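Local atomic coordinates of 26S proteasome regulatory subunit RPN10 (Schizosaccharomyces pombe, PDB entry 2X5N), a protein that protects ubiquitin chains against disassembly by deubiquitinating enzymes, as a subunit of the 26S proteasome regulatory complex, and thereby promotes protein degradation. Residues P44-C48 with N102-R106; A4-L8 with A93-L97; Y20-R24 with H142-L146. Where two conformers were deposited one is given. Residue numbers count along the deposited sequence, not the author numbering.

In the fold
From the N terminus the chain runs up strand 3-9, and residues 4-8 wait for 93-97 of helix 86-98 to close interaction 2. Before that, 20-24 opens the longest loop and 44-48 a third. Interaction 1 then closes at 102-106, its segments alternating with those of interaction 2, and interaction 3 closes last, at 142-146, joining the loop before helix 24-42 to the end of strand 136-143. Interaction 3 crosses interaction 2 and encloses interaction 1. Interactions 1 and 2 touch through probable backbone hydrogen bonds, Met47 to Thr5 and Arg106 to Ala4, between neighbouring strands of one sheet. Interaction 3 lies on the opposite side of the chain's centre, about 30 Å from interaction 1 between centres.

Interaction 1. Residues P44-C48 with N102-R106; sequences PENMC and NKIQR. With SO4 (sulfate ion), chain B.
Two loops lead into parallel strands of the vWA-domain sheet, 47-52 and 106-113, which lie on the two sides of strand 3-9. Residues 44-46 run in irregular conformation into the extended Met47-Cys48; Asn102-Gln105 forms a type I turn, Gln105 N to Asn102 O at 3.2 Å. The closest CA atoms are Asn46 and Gln105, 7.4 Å apart. Asn102 (chi1 t) also makes an Asx turn, Ile104 N to Asn102 OD1 3.1 Å. No direct hydrogen bond joins the segments. Gln105 (m, t) extends its amide to the backbone of Glu45-Met47, with NE2 3.3 Å from Met47 N, both donors, so unbonded; its hydrogen bond, a weak one, goes to Glu3 O. Water does the bridging: one links Glu45 OE1 (2.7 Å) to Asn102 ND2 (3.0 Å), another Glu45 O (2.8 Å) to Asn102 ND2 (3.1 Å). Arg106 holds a sulfate, probably from the crystallisation liquor, with NE 2.9 Å from its O4 and NH2 2.9 Å from its O1.

Interaction 2. Residues A4-L8 with A93-L97; sequences ATMIL and AQLAL
This is apolar helix-on-sheet packing in the buried interior, between a central strand of the sheet, 3-9, and one helix laid over it, 86-98. Residues 4-8 are regular beta strand and 93-97 regular helix, Leu97 N bonding to Ala93 O at 2.9 Å. The two short axes run nearly antiparallel, at 150°, and approach to 9.0 Å, so that Ala4 sits across from Leu97 (CA atoms 7.2 Å apart) and Met6 across from Ala93 (6.3 Å). Alternation along the strand sends the CB atoms of Ala4, Met6 and Leu8 toward the helix, while Thr5 turns away to the other face, where helix 24-42 packs. A parallel sheet core with helices on both faces is the Rossmann-like plan of the vWA domain. Met6, with all three chi angles m, fills the middle: its CG lies 3.5 Å from Leu97 CG, its CB 4.2 Å from Ala93 CB and its CE 4.2 Å from Ala96 CB. The small side chains of Ala93 and Ala96 let the helix sit close. Leu97 (m, t) reaches down with CD2 3.8 Å from Ala4 CB, and at the far end of the strand segment Leu8 CD1 meets Ala93 CB at 3.9 Å.

Interaction 3. Residues Y20-R24 with H142-L146; sequences YIPTR and HIGEL
Tyr20 begins the loop that leads into helix 24-42, and its side chain (chi1 m) points at the end of strand 136-143. Its hydroxyl accepts a hydrogen bond from Gly144 N, OH to N 2.9 Å at 167°, and donates to Ile170 O on the neighbouring strand 166-170, so one group serves two strand ends. Tyr20 CZ lies 3.6 Å from Ile143 CB. A cis peptide bond joins Ile21 to Pro22, both out of reach of 142-146, and Thr23 (chi1 p) takes the N-cap position, its OG1 bonded to Glu26 N. Arg24 starts the helix; its CA and that of Gly144, 8.0 Å apart, are the nearest pair. Its CB lies 4.0 Å from Ile143 CD1, and the side chain stretches out (m, t, t) until the guanidinium rests with one face over Gly144 CA, 3.4 Å from NH2. Glycine is called for here: phi/psi are 100/-124, and a CB would clash with Arg24 NH1. Beyond it Glu145 completes a salt bridge at the guanidinium edge, OE1 to Arg24 NH2 2.9 Å and OE2 to Arg24 NH1 3.2 Å; Asp19, the strongest polar partner of Arg24, makes another with NH2. Loops meeting at the C-terminal ends of parallel strands, beside a helix N terminus, are typical of the vWA fold, whose relatives often carry a metal site at this edge.

Interaction 1. Residues P44-C48 with N102-R106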
# COMPACT_ATOMS: atom_id res chain seq x y z
N PRO A 44 -16.57 0.76 12.05
CA PRO A 44 -15.99 0.56 13.38
C PRO A 44 -15.13 -0.64 13.67
O PRO A 44 -14.40 -0.72 14.65
CB PRO A 44 -17.14 0.86 14.36
CG PRO A 44 -18.34 0.46 13.57
CD PRO A 44 -18.04 0.82 12.12
N GLU A 45 -15.32 -1.64 12.81
CA GLU A 45 -14.59 -2.89 12.91
C GLU A 45 -13.44 -3.04 11.92
O GLU A 45 -12.77 -4.07 11.92
CB GLU A 45 -15.56 -4.05 12.78
CG GLU A 45 -16.47 -4.18 14.00
CD GLU A 45 -17.15 -5.51 14.01
OE1 GLU A 45 -18.03 -5.68 13.17
OE2 GLU A 45 -16.78 -6.37 14.83
N ASN A 46 -13.21 -2.05 11.07
CA ASN A 46 -12.09 -2.15 10.13
C ASN A 46 -10.77 -2.11 10.87
O ASN A 46 -10.62 -1.42 11.89
CB ASN A 46 -12.14 -1.02 9.11
CG ASN A 46 -13.18 -1.25 8.04
OD1 ASN A 46 -13.85 -2.27 8.02
ND2 ASN A 46 -13.31 -0.29 7.14
N MET A 47 -9.81 -2.85 10.34
CA MET A 47 -8.47 -2.92 10.90
C MET A 47 -7.47 -2.73 9.78
O MET A 47 -7.73 -3.10 8.65
CB MET A 47 -8.23 -4.32 11.48
CG MET A 47 -9.27 -4.75 12.46
SD MET A 47 -8.82 -4.13 14.07
CE MET A 47 -7.90 -5.53 14.70
N CYS A 48 -6.30 -2.22 10.13
CA CYS A 48 -5.16 -2.07 9.24
C CYS A 48 -3.90 -2.65 9.80
O CYS A 48 -3.66 -2.51 11.00
CB CYS A 48 -4.91 -0.65 8.72
SG CYS A 48 -6.27 0.20 8.01
N ASN A 102 -11.25 -11.34 12.51
CA ASN A 102 -12.62 -11.21 12.02
C ASN A 102 -12.67 -11.51 10.53
O ASN A 102 -12.36 -10.65 9.69
CB ASN A 102 -13.13 -9.79 12.32
CG ASN A 102 -14.54 -9.56 11.81
OD1 ASN A 102 -15.17 -10.47 11.26
ND2 ASN A 102 -15.03 -8.33 11.96
N LYS A 103 -13.02 -12.75 10.20
CA LYS A 103 -12.95 -13.18 8.82
C LYS A 103 -14.11 -12.71 7.96
O LYS A 103 -14.11 -12.93 6.75
CB LYS A 103 -12.71 -14.68 8.77
CG LYS A 103 -11.27 -14.96 9.23
CD LYS A 103 -10.88 -16.40 9.27
CE LYS A 103 -9.40 -16.55 9.68
NZ LYS A 103 -9.27 -16.18 11.08
N ILE A 104 -15.08 -12.03 8.56
CA ILE A 104 -16.11 -11.36 7.76
C ILE A 104 -15.49 -10.20 6.98
O ILE A 104 -15.98 -9.84 5.92
CB ILE A 104 -17.32 -10.84 8.58
CG1 ILE A 104 -17.86 -11.92 9.52
CG2 ILE A 104 -18.42 -10.36 7.63
CD1 ILE A 104 -19.09 -11.52 10.29
N GLN A 105 -14.41 -9.63 7.50
CA GLN A 105 -13.73 -8.57 6.77
C GLN A 105 -13.28 -9.02 5.39
O GLN A 105 -12.64 -10.05 5.24
CB GLN A 105 -12.49 -8.13 7.55
CG GLN A 105 -12.74 -7.28 8.79
CD GLN A 105 -11.46 -7.04 9.52
OE1 GLN A 105 -10.76 -7.98 9.91
NE2 GLN A 105 -11.05 -5.80 9.57
N ARG A 106 -13.58 -8.20 4.40
CA ARG A 106 -12.99 -8.30 3.08
C ARG A 106 -11.49 -8.07 3.19
O ARG A 106 -11.01 -7.56 4.20
CB ARG A 106 -13.60 -7.26 2.15
CG ARG A 106 -15.13 -7.36 1.99
CD ARG A 106 -15.66 -6.07 1.42
NE ARG A 106 -17.12 -5.97 1.34
CZ ARG A 106 -17.85 -6.42 0.32
NH1 ARG A 106 -17.26 -7.05 -0.69
NH2 ARG A 106 -19.16 -6.26 0.32
S SO4 B . -19.88 -4.31 3.58
O1 SO4 B . -20.36 -4.48 2.21
O2 SO4 B . -19.97 -2.89 3.97
O3 SO4 B . -20.74 -5.11 4.44
O4 SO4 B . -18.54 -4.81 3.63
O HOH W 1 -18.05 -8.07 11.81
O HOH W 2 -13.00 -6.47 13.39

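Interaction 2. Residues A4-L8 with A93-L97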
# COMPACT_ATOMS: atom_id res chain seq x y z
N ALA A 4 -10.30 -5.57 6.10
CA ALA A 4 -8.97 -5.55 6.69
C ALA A 4 -8.01 -5.14 5.60
O ALA A 4 -8.04 -5.70 4.50
CB ALA A 4 -8.60 -6.95 7.15
N THR A 5 -7.13 -4.20 5.91
CA THR A 5 -6.23 -3.64 4.90
C THR A 5 -4.80 -3.76 5.37
O THR A 5 -4.45 -3.27 6.45
CB THR A 5 -6.54 -2.15 4.65
OG1 THR A 5 -7.90 -1.98 4.25
CG2 THR A 5 -5.66 -1.55 3.57
N MET A 6 -3.97 -4.39 4.55
CA MET A 6 -2.53 -4.35 4.77
C MET A 6 -1.95 -3.21 3.95
O MET A 6 -2.12 -3.19 2.72
CB MET A 6 -1.86 -5.66 4.37
CG MET A 6 -2.20 -6.86 5.27
SD MET A 6 -1.74 -6.65 6.99
CE MET A 6 -0.04 -6.42 6.91
N ILE A 7 -1.29 -2.29 4.63
CA ILE A 7 -0.63 -1.15 4.01
C ILE A 7 0.86 -1.47 3.90
O ILE A 7 1.51 -1.77 4.88
CB ILE A 7 -0.88 0.17 4.80
CG1 ILE A 7 -2.39 0.45 4.91
CG2 ILE A 7 -0.17 1.28 4.09
CD1 ILE A 7 -2.79 1.56 5.84
N LEU A 8 1.36 -1.44 2.67
CA LEU A 8 2.71 -1.83 2.34
C LEU A 8 3.50 -0.60 1.93
O LEU A 8 3.19 0.06 0.92
CB LEU A 8 2.72 -2.81 1.16
CG LEU A 8 2.51 -4.29 1.51
CD1 LEU A 8 1.27 -4.52 2.39
CD2 LEU A 8 2.39 -5.13 0.24
N ALA A 93 1.65 -10.26 2.31
CA ALA A 93 0.47 -9.54 2.76
C ALA A 93 -0.76 -10.43 2.71
O ALA A 93 -1.61 -10.38 3.59
CB ALA A 93 0.25 -8.30 1.91
N GLN A 94 -0.89 -11.22 1.65
CA GLN A 94 -2.01 -12.16 1.58
C GLN A 94 -1.96 -13.20 2.69
O GLN A 94 -3.00 -13.56 3.26
CB GLN A 94 -2.05 -12.83 0.22
CG GLN A 94 -2.51 -11.85 -0.85
CD GLN A 94 -2.52 -12.49 -2.20
OE1 GLN A 94 -3.43 -13.28 -2.53
NE2 GLN A 94 -1.53 -12.15 -3.03
N LEU A 95 -0.77 -13.70 3.00
CA LEU A 95 -0.62 -14.62 4.12
C LEU A 95 -1.04 -13.93 5.44
O LEU A 95 -1.78 -14.50 6.24
CB LEU A 95 0.83 -15.14 4.17
CG LEU A 95 1.23 -16.00 5.38
CD1 LEU A 95 0.35 -17.24 5.51
CD2 LEU A 95 2.68 -16.40 5.28
N ALA A 96 -0.61 -12.69 5.64
CA ALA A 96 -0.97 -11.95 6.84
C ALA A 96 -2.49 -11.78 6.94
O ALA A 96 -3.07 -11.94 8.03
CB ALA A 96 -0.26 -10.62 6.84
N LEU A 97 -3.14 -11.48 5.81
CA LEU A 97 -4.58 -11.23 5.81
C LEU A 97 -5.37 -12.49 6.17
O LEU A 97 -6.48 -12.39 6.67
CB LEU A 97 -5.04 -10.66 4.47
CG LEU A 97 -4.71 -9.16 4.29
CD1 LEU A 97 -4.73 -8.78 2.82
CD2 LEU A 97 -5.66 -8.26 5.09

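Interaction 3. Residues Y20-R24 with H142-L146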
# COMPACT_ATOMS: atom_id res chain seq x y z
N TYR A 20 10.05 14.22 -3.98
CA TYR A 20 8.76 14.43 -3.29
C TYR A 20 9.10 15.04 -1.94
O TYR A 20 10.08 14.66 -1.32
CB TYR A 20 7.99 13.11 -3.12
CG TYR A 20 7.54 12.52 -4.42
CD1 TYR A 20 6.20 12.54 -4.82
CD2 TYR A 20 8.47 11.97 -5.30
CE1 TYR A 20 5.81 12.02 -6.03
CE2 TYR A 20 8.08 11.45 -6.53
CZ TYR A 20 6.76 11.48 -6.88
OH TYR A 20 6.40 10.97 -8.10
N ILE A 21 8.31 16.01 -1.49
CA ILE A 21 8.63 16.76 -0.29
C ILE A 21 8.22 16.00 0.95
O ILE A 21 7.09 15.55 1.05
CB ILE A 21 7.95 18.15 -0.33
CG1 ILE A 21 8.62 19.03 -1.39
CG2 ILE A 21 8.08 18.85 1.02
CD1 ILE A 21 7.93 20.36 -1.61
N PRO A 22 9.14 15.83 1.91
CA PRO A 22 10.56 16.21 1.88
C PRO A 22 11.47 15.11 1.29
O PRO A 22 12.55 15.41 0.77
CB PRO A 22 10.87 16.44 3.36
CG PRO A 22 9.98 15.43 4.06
CD PRO A 22 8.72 15.38 3.26
N THR A 23 11.03 13.86 1.39
CA THR A 23 11.61 12.74 0.65
C THR A 23 10.45 11.86 0.21
O THR A 23 9.36 11.94 0.76
CB THR A 23 12.56 11.87 1.50
OG1 THR A 23 11.83 11.27 2.57
CG2 THR A 23 13.71 12.72 2.03
N ARG A 24 10.68 10.98 -0.74
CA ARG A 24 9.69 9.98 -1.10
C ARG A 24 9.24 9.20 0.10
O ARG A 24 8.05 9.00 0.31
CB ARG A 24 10.25 9.03 -2.14
CG ARG A 24 10.44 9.64 -3.50
CD ARG A 24 10.93 8.56 -4.50
NE ARG A 24 11.31 9.16 -5.77
CZ ARG A 24 11.71 8.48 -6.83
NH1 ARG A 24 11.75 7.15 -6.82
NH2 ARG A 24 12.06 9.14 -7.92
N HIS A 142 1.72 4.82 -7.02
CA HIS A 142 2.95 4.74 -7.79
C HIS A 142 3.56 6.13 -7.89
O HIS A 142 2.91 7.07 -8.37
CB HIS A 142 2.62 4.18 -9.17
CG HIS A 142 3.82 3.74 -9.95
ND1 HIS A 142 3.80 3.59 -11.31
CD2 HIS A 142 5.06 3.39 -9.55
CE1 HIS A 142 4.99 3.18 -11.73
NE2 HIS A 142 5.77 3.05 -10.67
N ILE A 143 4.81 6.26 -7.44
CA ILE A 143 5.54 7.52 -7.48
C ILE A 143 6.93 7.30 -8.07
O ILE A 143 7.40 6.17 -8.15
CB ILE A 143 5.65 8.15 -6.05
CG1 ILE A 143 6.56 7.35 -5.15
CG2 ILE A 143 4.25 8.38 -5.49
CD1 ILE A 143 6.76 8.00 -3.80
N GLY A 144 7.56 8.39 -8.46
CA GLY A 144 8.95 8.35 -8.89
C GLY A 144 9.09 8.36 -10.39
O GLY A 144 8.57 9.25 -11.07
N GLU A 145 9.79 7.35 -10.88
CA GLU A 145 9.86 7.10 -12.31
C GLU A 145 8.56 6.41 -12.72
O GLU A 145 8.18 5.33 -12.18
CB GLU A 145 11.08 6.21 -12.60
CG GLU A 145 12.41 6.89 -12.29
CD GLU A 145 12.61 7.23 -10.81
OE1 GLU A 145 13.08 8.37 -10.57
OE2 GLU A 145 12.30 6.38 -9.90
N LEU A 146 7.84 7.04 -13.63
CA LEU A 146 6.52 6.57 -14.04
C LEU A 146 6.52 6.28 -15.53
O LEU A 146 5.57 5.69 -16.05
CB LEU A 146 5.46 7.62 -13.72
CG LEU A 146 5.34 8.04 -12.25
CD1 LEU A 146 4.38 9.20 -12.11
CD2 LEU A 146 4.90 6.87 -11.38